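Local coordinates for protein putative metal-sulfur cluster biosynthesis proteins YuaD (Bacillus subtilis, PDB 1ORU) that is of unknown function but carries a MOSC domain and may bind molybdenum and pyridoxal phosphate, at residues Gly36-Ala50 and Arg59-Ile71. Sequence-based numbering, arbitrary orientation. Where two conformers were deposited one is given.
Sequences GGIPGDLHFGLTKKA and RGTEIFNRRQISI. With SO4 (sulfate ion), chain C.
A short antiparallel beta ribbon of the MOSC domain pairs strand 47-49 with strand 62-64. Loop 36-46 packs against the loop 65-68 that follows the second strand. Lys48 and Ile63 form the hydrogen-bonded pair: Lys48 N to Ile63 O is 2.8 Å, and Ile63 N returns a nearly straight bond to Lys48 O (176°). Ala50 N to Thr61 O and Gly60 N to Ala50 O continue the hydrogen bonding past the strand ends.

Beyond the ribbon, Asn65 ties down the 43-46 loop. Its CG stands anti to the backbone N (chi1 178°), which carries the amide to the carbonyls of the loop. ND2 donates to His43 O at 2.7 Å and to Gly45 O at 3.0 Å, while Asn65 N bonds Leu46 O. With an alanine here, His43 O and Gly45 O would probably lose their shared donor, and the loop would be less firmly held. Gln68 NE2 in turn grips Asn65 O almost end-on, with a C=O...N angle of 173°. CD1 of Ile69 meets Ile38 CG1 at 3.5 Å, the two chains nearly perpendicular.

Lys48 CG runs alongside Ile63 CG1, 3.8 Å away. The lysine also has a salt bridge to Glu54. Its NZ donates to sulfate O3 at 2.8 Å, and His43 NE2 reaches sulfate O1 by a weak bond of 3.3 Å.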
ATOM      1  N   GLY A  36       6.547 -11.486  -2.011  1.00 15.72           N
ATOM      2  CA  GLY A  36       5.714 -12.035  -3.065  1.00 16.45           C
ATOM      3  C   GLY A  36       4.545 -12.827  -2.503  1.00 16.64           C
ATOM      4  O   GLY A  36       3.557 -13.078  -3.202  1.00 16.55           O
ATOM      5  N   GLY A  37       4.656 -13.231  -1.240  1.00 16.76           N
ATOM      6  CA  GLY A  37       3.583 -13.978  -0.606  1.00 16.00           C
ATOM      7  C   GLY A  37       4.012 -15.330  -0.060  1.00 18.17           C
ATOM      8  O   GLY A  37       5.112 -15.474   0.482  1.00 17.36           O
ATOM      9  N   ILE A  38       3.135 -16.318  -0.215  1.00 16.24           N
ATOM     10  CA  ILE A  38       3.383 -17.684   0.250  1.00 17.26           C
ATOM     11  C   ILE A  38       3.883 -18.558  -0.903  1.00 18.77           C
ATOM     12  O   ILE A  38       3.136 -18.836  -1.842  1.00 19.51           O
ATOM     13  CB  ILE A  38       2.080 -18.319   0.786  1.00 17.26           C
ATOM     14  CG1 ILE A  38       1.537 -17.497   1.953  1.00 17.01           C
ATOM     15  CG2 ILE A  38       2.335 -19.761   1.208  1.00 17.89           C
ATOM     16  CD1 ILE A  38       0.075 -17.757   2.229  1.00 18.96           C
ATOM     17  N   PRO A  39       5.145 -19.009  -0.847  1.00 20.66           N
ATOM     18  CA  PRO A  39       5.645 -19.848  -1.940  1.00 22.07           C
ATOM     19  C   PRO A  39       4.711 -21.032  -2.191  1.00 23.65           C
ATOM     20  O   PRO A  39       4.273 -21.703  -1.252  1.00 21.74           O
ATOM     21  CB  PRO A  39       7.017 -20.283  -1.434  1.00 24.24           C
ATOM     22  CG  PRO A  39       7.456 -19.101  -0.619  1.00 23.74           C
ATOM     23  CD  PRO A  39       6.198 -18.774   0.158  1.00 21.77           C
ATOM     24  N   GLY A  40       4.390 -21.269  -3.459  1.00 25.10           N
ATOM     25  CA  GLY A  40       3.513 -22.374  -3.802  1.00 26.20           C
ATOM     26  C   GLY A  40       2.040 -22.018  -3.753  1.00 26.21           C
ATOM     27  O   GLY A  40       1.191 -22.813  -4.156  1.00 27.76           O
ATOM     28  N   ASP A  41       1.733 -20.823  -3.260  1.00 23.63           N
ATOM     29  CA  ASP A  41       0.352 -20.365  -3.166  1.00 22.74           C
ATOM     30  C   ASP A  41      -0.124 -19.776  -4.489  1.00 22.62           C
ATOM     31  O   ASP A  41       0.680 -19.273  -5.275  1.00 23.69           O
ATOM     32  CB  ASP A  41       0.220 -19.297  -2.086  1.00 22.20           C
ATOM     33  CG  ASP A  41      -1.195 -18.793  -1.948  1.00 21.56           C
ATOM     34  OD1 ASP A  41      -2.030 -19.528  -1.386  1.00 22.17           O
ATOM     35  OD2 ASP A  41      -1.479 -17.667  -2.415  1.00 22.02           O
ATOM     36  N   LEU A  42      -1.435 -19.818  -4.707  1.00 22.31           N
ATOM     37  CA  LEU A  42      -2.055 -19.298  -5.923  1.00 23.76           C
ATOM     38  C   LEU A  42      -1.788 -17.818  -6.185  1.00 25.38           C
ATOM     39  O   LEU A  42      -1.749 -17.392  -7.339  1.00 25.44           O
ATOM     40  CB  LEU A  42      -3.568 -19.523  -5.873  1.00 23.95           C
ATOM     41  CG  LEU A  42      -4.411 -18.996  -7.040  1.00 25.11           C
ATOM     42  CD1 LEU A  42      -3.978 -19.661  -8.350  1.00 24.66           C
ATOM     43  CD2 LEU A  42      -5.881 -19.276  -6.759  1.00 25.32           C
ATOM     44  N   HIS A  43      -1.615 -17.031  -5.127  1.00 24.27           N
ATOM     45  CA  HIS A  43      -1.371 -15.605  -5.302  1.00 25.97           C
ATOM     46  C   HIS A  43       0.059 -15.157  -5.029  1.00 26.24           C
ATOM     47  O   HIS A  43       0.304 -13.972  -4.789  1.00 27.81           O
ATOM     48  CB  HIS A  43      -2.337 -14.798  -4.438  1.00 28.79           C
ATOM     49  CG  HIS A  43      -3.774 -15.004  -4.798  1.00 32.87           C
ATOM     50  ND1 HIS A  43      -4.583 -15.909  -4.144  1.00 34.35           N
ATOM     51  CD2 HIS A  43      -4.533 -14.460  -5.778  1.00 34.41           C
ATOM     52  CE1 HIS A  43      -5.779 -15.913  -4.705  1.00 35.15           C
ATOM     53  NE2 HIS A  43      -5.775 -15.043  -5.700  1.00 35.28           N
ATOM     54  N   PHE A  44       1.001 -16.094  -5.083  1.00 24.81           N
ATOM     55  CA  PHE A  44       2.408 -15.790  -4.846  1.00 25.76           C
ATOM     56  C   PHE A  44       3.059 -15.159  -6.070  1.00 27.13           C
ATOM     57  O   PHE A  44       2.774 -15.553  -7.202  1.00 27.16           O
ATOM     58  CB  PHE A  44       3.174 -17.065  -4.490  1.00 25.69           C
ATOM     59  CG  PHE A  44       4.646 -16.849  -4.272  1.00 26.97           C
ATOM     60  CD1 PHE A  44       5.102 -16.134  -3.168  1.00 26.08           C
ATOM     61  CD2 PHE A  44       5.579 -17.351  -5.175  1.00 27.78           C
ATOM     62  CE1 PHE A  44       6.464 -15.919  -2.965  1.00 26.22           C
ATOM     63  CE2 PHE A  44       6.947 -17.141  -4.982  1.00 29.84           C
ATOM     64  CZ  PHE A  44       7.390 -16.422  -3.874  1.00 28.34           C
ATOM     65  N   GLY A  45       3.936 -14.183  -5.845  1.00 24.99           N
ATOM     66  CA  GLY A  45       4.618 -13.563  -6.961  1.00 24.51           C
ATOM     67  C   GLY A  45       4.784 -12.060  -6.911  1.00 23.87           C
ATOM     68  O   GLY A  45       4.060 -11.356  -6.207  1.00 23.13           O
ATOM     69  N   LEU A  46       5.754 -11.582  -7.681  1.00 25.76           N
ATOM     70  CA  LEU A  46       6.055 -10.159  -7.787  1.00 26.25           C
ATOM     71  C   LEU A  46       4.948  -9.476  -8.582  1.00 25.53           C
ATOM     72  O   LEU A  46       4.586  -8.333  -8.309  1.00 24.24           O
ATOM     73  CB  LEU A  46       7.395  -9.963  -8.510  1.00 28.59           C
ATOM     74  CG  LEU A  46       7.791  -8.541  -8.930  1.00 29.45           C
ATOM     75  CD1 LEU A  46       8.069  -7.700  -7.694  1.00 30.55           C
ATOM     76  CD2 LEU A  46       9.021  -8.590  -9.827  1.00 28.51           C
ATOM     77  N   THR A  47       4.406 -10.187  -9.566  1.00 24.58           N
ATOM     78  CA  THR A  47       3.367  -9.625 -10.409  1.00 23.58           C
ATOM     79  C   THR A  47       2.100 -10.466 -10.475  1.00 23.79           C
ATOM     80  O   THR A  47       2.054 -11.599  -9.991  1.00 23.53           O
ATOM     81  CB  THR A  47       3.877  -9.440 -11.847  1.00 24.71           C
ATOM     82  OG1 THR A  47       4.153 -10.724 -12.420  1.00 25.51           O
ATOM     83  CG2 THR A  47       5.156  -8.606 -11.859  1.00 23.86           C
ATOM     84  N   LYS A  48       1.072  -9.887 -11.085  1.00 24.28           N
ATOM     85  CA  LYS A  48      -0.210 -10.549 -11.271  1.00 24.29           C
ATOM     86  C   LYS A  48      -0.855  -9.936 -12.509  1.00 25.31           C
ATOM     87  O   LYS A  48      -0.396  -8.907 -13.012  1.00 24.23           O
ATOM     88  CB  LYS A  48      -1.124 -10.325 -10.065  1.00 25.39           C
ATOM     89  CG  LYS A  48      -1.521  -8.874  -9.847  1.00 27.41           C
ATOM     90  CD  LYS A  48      -2.754  -8.763  -8.966  1.00 28.27           C
ATOM     91  CE  LYS A  48      -3.976  -9.317  -9.687  1.00 29.89           C
ATOM     92  NZ  LYS A  48      -5.216  -9.196  -8.882  1.00 29.48           N
ATOM     93  N   LYS A  49      -1.909 -10.573 -13.007  1.00 25.26           N
ATOM     94  CA  LYS A  49      -2.621 -10.059 -14.170  1.00 26.34           C
ATOM     95  C   LYS A  49      -3.787  -9.218 -13.664  1.00 25.76           C
ATOM     96  O   LYS A  49      -4.501  -9.623 -12.749  1.00 25.52           O
ATOM     97  CB  LYS A  49      -3.130 -11.216 -15.030  1.00 29.28           C
ATOM     98  CG  LYS A  49      -2.019 -12.100 -15.564  1.00 32.14           C
ATOM     99  CD  LYS A  49      -2.572 -13.329 -16.266  1.00 37.76           C
ATOM    100  CE  LYS A  49      -1.449 -14.276 -16.673  1.00 41.05           C
ATOM    101  NZ  LYS A  49      -1.963 -15.538 -17.285  1.00 43.37           N
ATOM    102  N   ALA A  50      -3.965  -8.040 -14.253  1.00 23.96           N
ATOM    103  CA  ALA A  50      -5.037  -7.141 -13.847  1.00 24.16           C
ATOM    104  C   ALA A  50      -6.406  -7.744 -14.137  1.00 24.01           C
ATOM    105  O   ALA A  50      -6.588  -8.470 -15.114  1.00 24.66           O
ATOM    106  CB  ALA A  50      -4.897  -5.799 -14.562  1.00 24.60           C
ATOM    107  N   ARG A  59      -7.695  -5.630 -18.806  0.50 27.85           N
ATOM    108  CA  ARG A  59      -7.731  -6.981 -18.263  0.50 28.98           C
ATOM    109  C   ARG A  59      -6.544  -7.778 -18.800  0.50 27.92           C
ATOM    110  O   ARG A  59      -6.264  -7.758 -19.998  0.48 28.47           O
ATOM    111  CB  ARG A  59      -9.048  -7.665 -18.649  0.50 30.92           C
ATOM    112  CG  ARG A  59      -9.209  -9.081 -18.114  0.47 33.03           C
ATOM    113  CD  ARG A  59     -10.586  -9.647 -18.449  0.47 35.18           C
ATOM    114  NE  ARG A  59     -11.656  -8.932 -17.759  0.50 37.07           N
ATOM    115  CZ  ARG A  59     -11.836  -8.945 -16.441  0.50 37.94           C
ATOM    116  NH1 ARG A  59     -11.015  -9.641 -15.665  0.54 38.52           N
ATOM    117  NH2 ARG A  59     -12.832  -8.260 -15.898  0.49 38.66           N
ATOM    118  N   GLY A  60      -5.837  -8.461 -17.903  1.00 27.75           N
ATOM    119  CA  GLY A  60      -4.689  -9.255 -18.306  1.00 25.60           C
ATOM    120  C   GLY A  60      -3.345  -8.546 -18.275  1.00 25.79           C
ATOM    121  O   GLY A  60      -2.302  -9.182 -18.434  1.00 24.85           O
ATOM    122  N   THR A  61      -3.362  -7.231 -18.079  1.00 24.52           N
ATOM    123  CA  THR A  61      -2.128  -6.449 -18.028  1.00 23.23           C
ATOM    124  C   THR A  61      -1.288  -6.892 -16.835  1.00 23.18           C
ATOM    125  O   THR A  61      -1.814  -7.045 -15.738  1.00 22.79           O
ATOM    126  CB  THR A  61      -2.430  -4.939 -17.862  1.00 24.06           C
ATOM    127  OG1 THR A  61      -3.254  -4.490 -18.945  1.00 23.69           O
ATOM    128  CG2 THR A  61      -1.130  -4.129 -17.847  1.00 23.69           C
ATOM    129  N   GLU A  62       0.008  -7.100 -17.043  1.00 22.24           N
ATOM    130  CA  GLU A  62       0.872  -7.505 -15.939  1.00 24.57           C
ATOM    131  C   GLU A  62       1.178  -6.299 -15.058  1.00 23.11           C
ATOM    132  O   GLU A  62       1.686  -5.279 -15.531  1.00 19.93           O
ATOM    133  CB  GLU A  62       2.183  -8.111 -16.447  1.00 27.58           C
ATOM    134  CG  GLU A  62       3.082  -8.610 -15.320  1.00 32.20           C
ATOM    135  CD  GLU A  62       4.310  -9.352 -15.813  1.00 35.75           C
ATOM    136  OE1 GLU A  62       5.136  -8.748 -16.523  1.00 37.61           O
ATOM    137  OE2 GLU A  62       4.451 -10.549 -15.485  1.00 40.54           O
ATOM    138  N   ILE A  63       0.851  -6.427 -13.775  1.00 20.81           N
ATOM    139  CA  ILE A  63       1.073  -5.361 -12.807  1.00 17.69           C
ATOM    140  C   ILE A  63       1.662  -5.950 -11.536  1.00 17.29           C
ATOM    141  O   ILE A  63       1.704  -7.170 -11.361  1.00 18.09           O
ATOM    142  CB  ILE A  63      -0.247  -4.643 -12.428  1.00 17.14           C
ATOM    143  CG1 ILE A  63      -1.245  -5.651 -11.851  1.00 16.82           C
ATOM    144  CG2 ILE A  63      -0.827  -3.928 -13.645  1.00 17.26           C
ATOM    145  CD1 ILE A  63      -2.583  -5.052 -11.478  1.00 17.23           C
ATOM    146  N   PHE A  64       2.117  -5.074 -10.649  1.00 15.68           N
ATOM    147  CA  PHE A  64       2.689  -5.503  -9.385  1.00 16.00           C
ATOM    148  C   PHE A  64       1.622  -6.251  -8.582  1.00 15.88           C
ATOM    149  O   PHE A  64       0.454  -5.867  -8.594  1.00 17.39           O
ATOM    150  CB  PHE A  64       3.161  -4.290  -8.585  1.00 14.68           C
ATOM    151  CG  PHE A  64       3.606  -4.630  -7.202  1.00 17.12           C
ATOM    152  CD1 PHE A  64       4.798  -5.316  -6.993  1.00 17.14           C
ATOM    153  CD2 PHE A  64       2.813  -4.304  -6.108  1.00 17.52           C
ATOM    154  CE1 PHE A  64       5.197  -5.677  -5.709  1.00 18.69           C
ATOM    155  CE2 PHE A  64       3.202  -4.661  -4.817  1.00 20.15           C
ATOM    156  CZ  PHE A  64       4.397  -5.349  -4.619  1.00 19.03           C
ATOM    157  N   ASN A  65       2.028  -7.305  -7.879  1.00 19.00           N
ATOM    158  CA  ASN A  65       1.090  -8.089  -7.078  1.00 19.15           C
ATOM    159  C   ASN A  65       0.927  -7.520  -5.671  1.00 18.99           C
ATOM    160  O   ASN A  65       1.687  -7.828  -4.753  1.00 21.29           O
ATOM    161  CB  ASN A  65       1.541  -9.549  -7.012  1.00 20.49           C
ATOM    162  CG  ASN A  65       0.621 -10.405  -6.158  1.00 20.41           C
ATOM    163  OD1 ASN A  65      -0.548 -10.072  -5.956  1.00 22.47           O
ATOM    164  ND2 ASN A  65       1.144 -11.518  -5.663  1.00 21.22           N
ATOM    165  N   ARG A  66      -0.097  -6.695  -5.524  1.00 18.61           N
ATOM    166  CA  ARG A  66      -0.423  -6.023  -4.277  1.00 18.77           C
ATOM    167  C   ARG A  66      -1.208  -6.910  -3.305  1.00 19.62           C
ATOM    168  O   ARG A  66      -1.148  -6.724  -2.091  1.00 19.92           O
ATOM    169  CB  ARG A  66      -1.242  -4.787  -4.621  1.00 20.30           C
ATOM    170  CG  ARG A  66      -1.676  -3.959  -3.459  1.00 19.30           C
ATOM    171  CD  ARG A  66      -2.756  -2.994  -3.902  1.00 19.25           C
ATOM    172  NE  ARG A  66      -2.988  -1.981  -2.883  1.00 18.96           N
ATOM    173  CZ  ARG A  66      -4.146  -1.364  -2.689  1.00 19.76           C
ATOM    174  NH1 ARG A  66      -5.191  -1.663  -3.447  1.00 18.65           N
ATOM    175  NH2 ARG A  66      -4.250  -0.438  -1.742  1.00 16.57           N
ATOM    176  N   ARG A  67      -1.949  -7.870  -3.846  1.00 18.56           N
ATOM    177  CA  ARG A  67      -2.764  -8.766  -3.034  1.00 17.73           C
ATOM    178  C   ARG A  67      -2.048 -10.098  -2.793  1.00 18.05           C
ATOM    179  O   ARG A  67      -2.468 -11.146  -3.290  1.00 18.25           O
ATOM    180  CB  ARG A  67      -4.106  -8.987  -3.738  1.00 18.61           C
ATOM    181  CG  ARG A  67      -4.918  -7.698  -3.914  1.00 18.55           C
ATOM    182  CD  ARG A  67      -6.027  -7.864  -4.951  1.00 18.95           C
ATOM    183  NE  ARG A  67      -6.920  -8.963  -4.600  1.00 19.67           N
ATOM    184  CZ  ARG A  67      -7.933  -8.868  -3.743  1.00 21.09           C
ATOM    185  NH1 ARG A  67      -8.202  -7.713  -3.149  1.00 19.42           N
ATOM    186  NH2 ARG A  67      -8.656  -9.944  -3.455  1.00 20.81           N
ATOM    187  N   GLN A  68      -0.969 -10.046  -2.018  1.00 15.61           N
ATOM    188  CA  GLN A  68      -0.166 -11.230  -1.722  1.00 15.77           C
ATOM    189  C   GLN A  68      -0.731 -12.139  -0.641  1.00 15.01           C
ATOM    190  O   GLN A  68      -0.636 -13.357  -0.747  1.00 16.24           O
ATOM    191  CB  GLN A  68       1.249 -10.806  -1.327  1.00 14.27           C
ATOM    192  CG  GLN A  68       2.034 -10.203  -2.475  1.00 15.15           C
ATOM    193  CD  GLN A  68       3.324  -9.550  -2.021  1.00 14.29           C
ATOM    194  OE1 GLN A  68       3.889  -9.918  -0.994  1.00 16.18           O
ATOM    195  NE2 GLN A  68       3.804  -8.586  -2.796  1.00 14.71           N
ATOM    196  N   ILE A  69      -1.313 -11.546   0.396  1.00 14.73           N
ATOM    197  CA  ILE A  69      -1.868 -12.318   1.506  1.00 14.12           C
ATOM    198  C   ILE A  69      -3.266 -11.817   1.838  1.00 14.88           C
ATOM    199  O   ILE A  69      -3.494 -10.613   1.939  1.00 14.96           O
ATOM    200  CB  ILE A  69      -0.989 -12.176   2.779  1.00 14.69           C
ATOM    201  CG1 ILE A  69       0.444 -12.641   2.494  1.00 17.57           C
ATOM    202  CG2 ILE A  69      -1.587 -12.991   3.922  1.00 16.23           C
ATOM    203  CD1 ILE A  69       0.578 -14.139   2.238  1.00 19.42           C
ATOM    204  N   SER A  70      -4.200 -12.746   2.006  1.00 14.42           N
ATOM    205  CA  SER A  70      -5.573 -12.393   2.327  1.00 15.35           C
ATOM    206  C   SER A  70      -5.864 -12.753   3.776  1.00 14.16           C
ATOM    207  O   SER A  70      -5.571 -13.869   4.209  1.00 13.65           O
ATOM    208  CB  SER A  70      -6.532 -13.143   1.402  1.00 19.91           C
ATOM    209  OG  SER A  70      -7.874 -12.849   1.728  1.00 26.40           O
ATOM    210  N   ILE A  71      -6.435 -11.808   4.522  1.00 12.42           N
ATOM    211  CA  ILE A  71      -6.754 -12.038   5.929  1.00 13.48           C
ATOM    212  C   ILE A  71      -8.217 -11.747   6.271  1.00 13.08           C
ATOM    213  O   ILE A  71      -8.795 -10.771   5.792  1.00 12.09           O
ATOM    214  CB  ILE A  71      -5.896 -11.148   6.863  1.00 13.66           C
ATOM    215  CG1 ILE A  71      -4.411 -11.294   6.525  1.00 16.34           C
ATOM    216  CG2 ILE A  71      -6.155 -11.526   8.318  1.00 12.52           C
ATOM    217  CD1 ILE A  71      -3.510 -10.448   7.413  1.00 18.75           C
TER
HETATM  218  S   SO4 C 501      -7.894 -11.803  -8.430  1.00 55.37           S
HETATM  219  O1  SO4 C 501      -7.059 -12.662  -7.552  1.00 49.03           O
HETATM  220  O2  SO4 C 501      -8.486 -10.714  -7.623  1.00 48.50           O
HETATM  221  O3  SO4 C 501      -7.062 -11.226  -9.514  1.00 49.16           O
HETATM  222  O4  SO4 C 501      -8.969 -12.627  -9.035  1.00 49.76           O
HETATM  223  O   HOH W   1       6.429  -8.666  -0.659  1.00 21.22           O
HETATM  224  O   HOH W   2       0.727 -15.817  -1.771  1.00 17.97           O
HETATM  225  O   HOH W   3      -3.109 -15.307  -1.495  1.00 31.85           O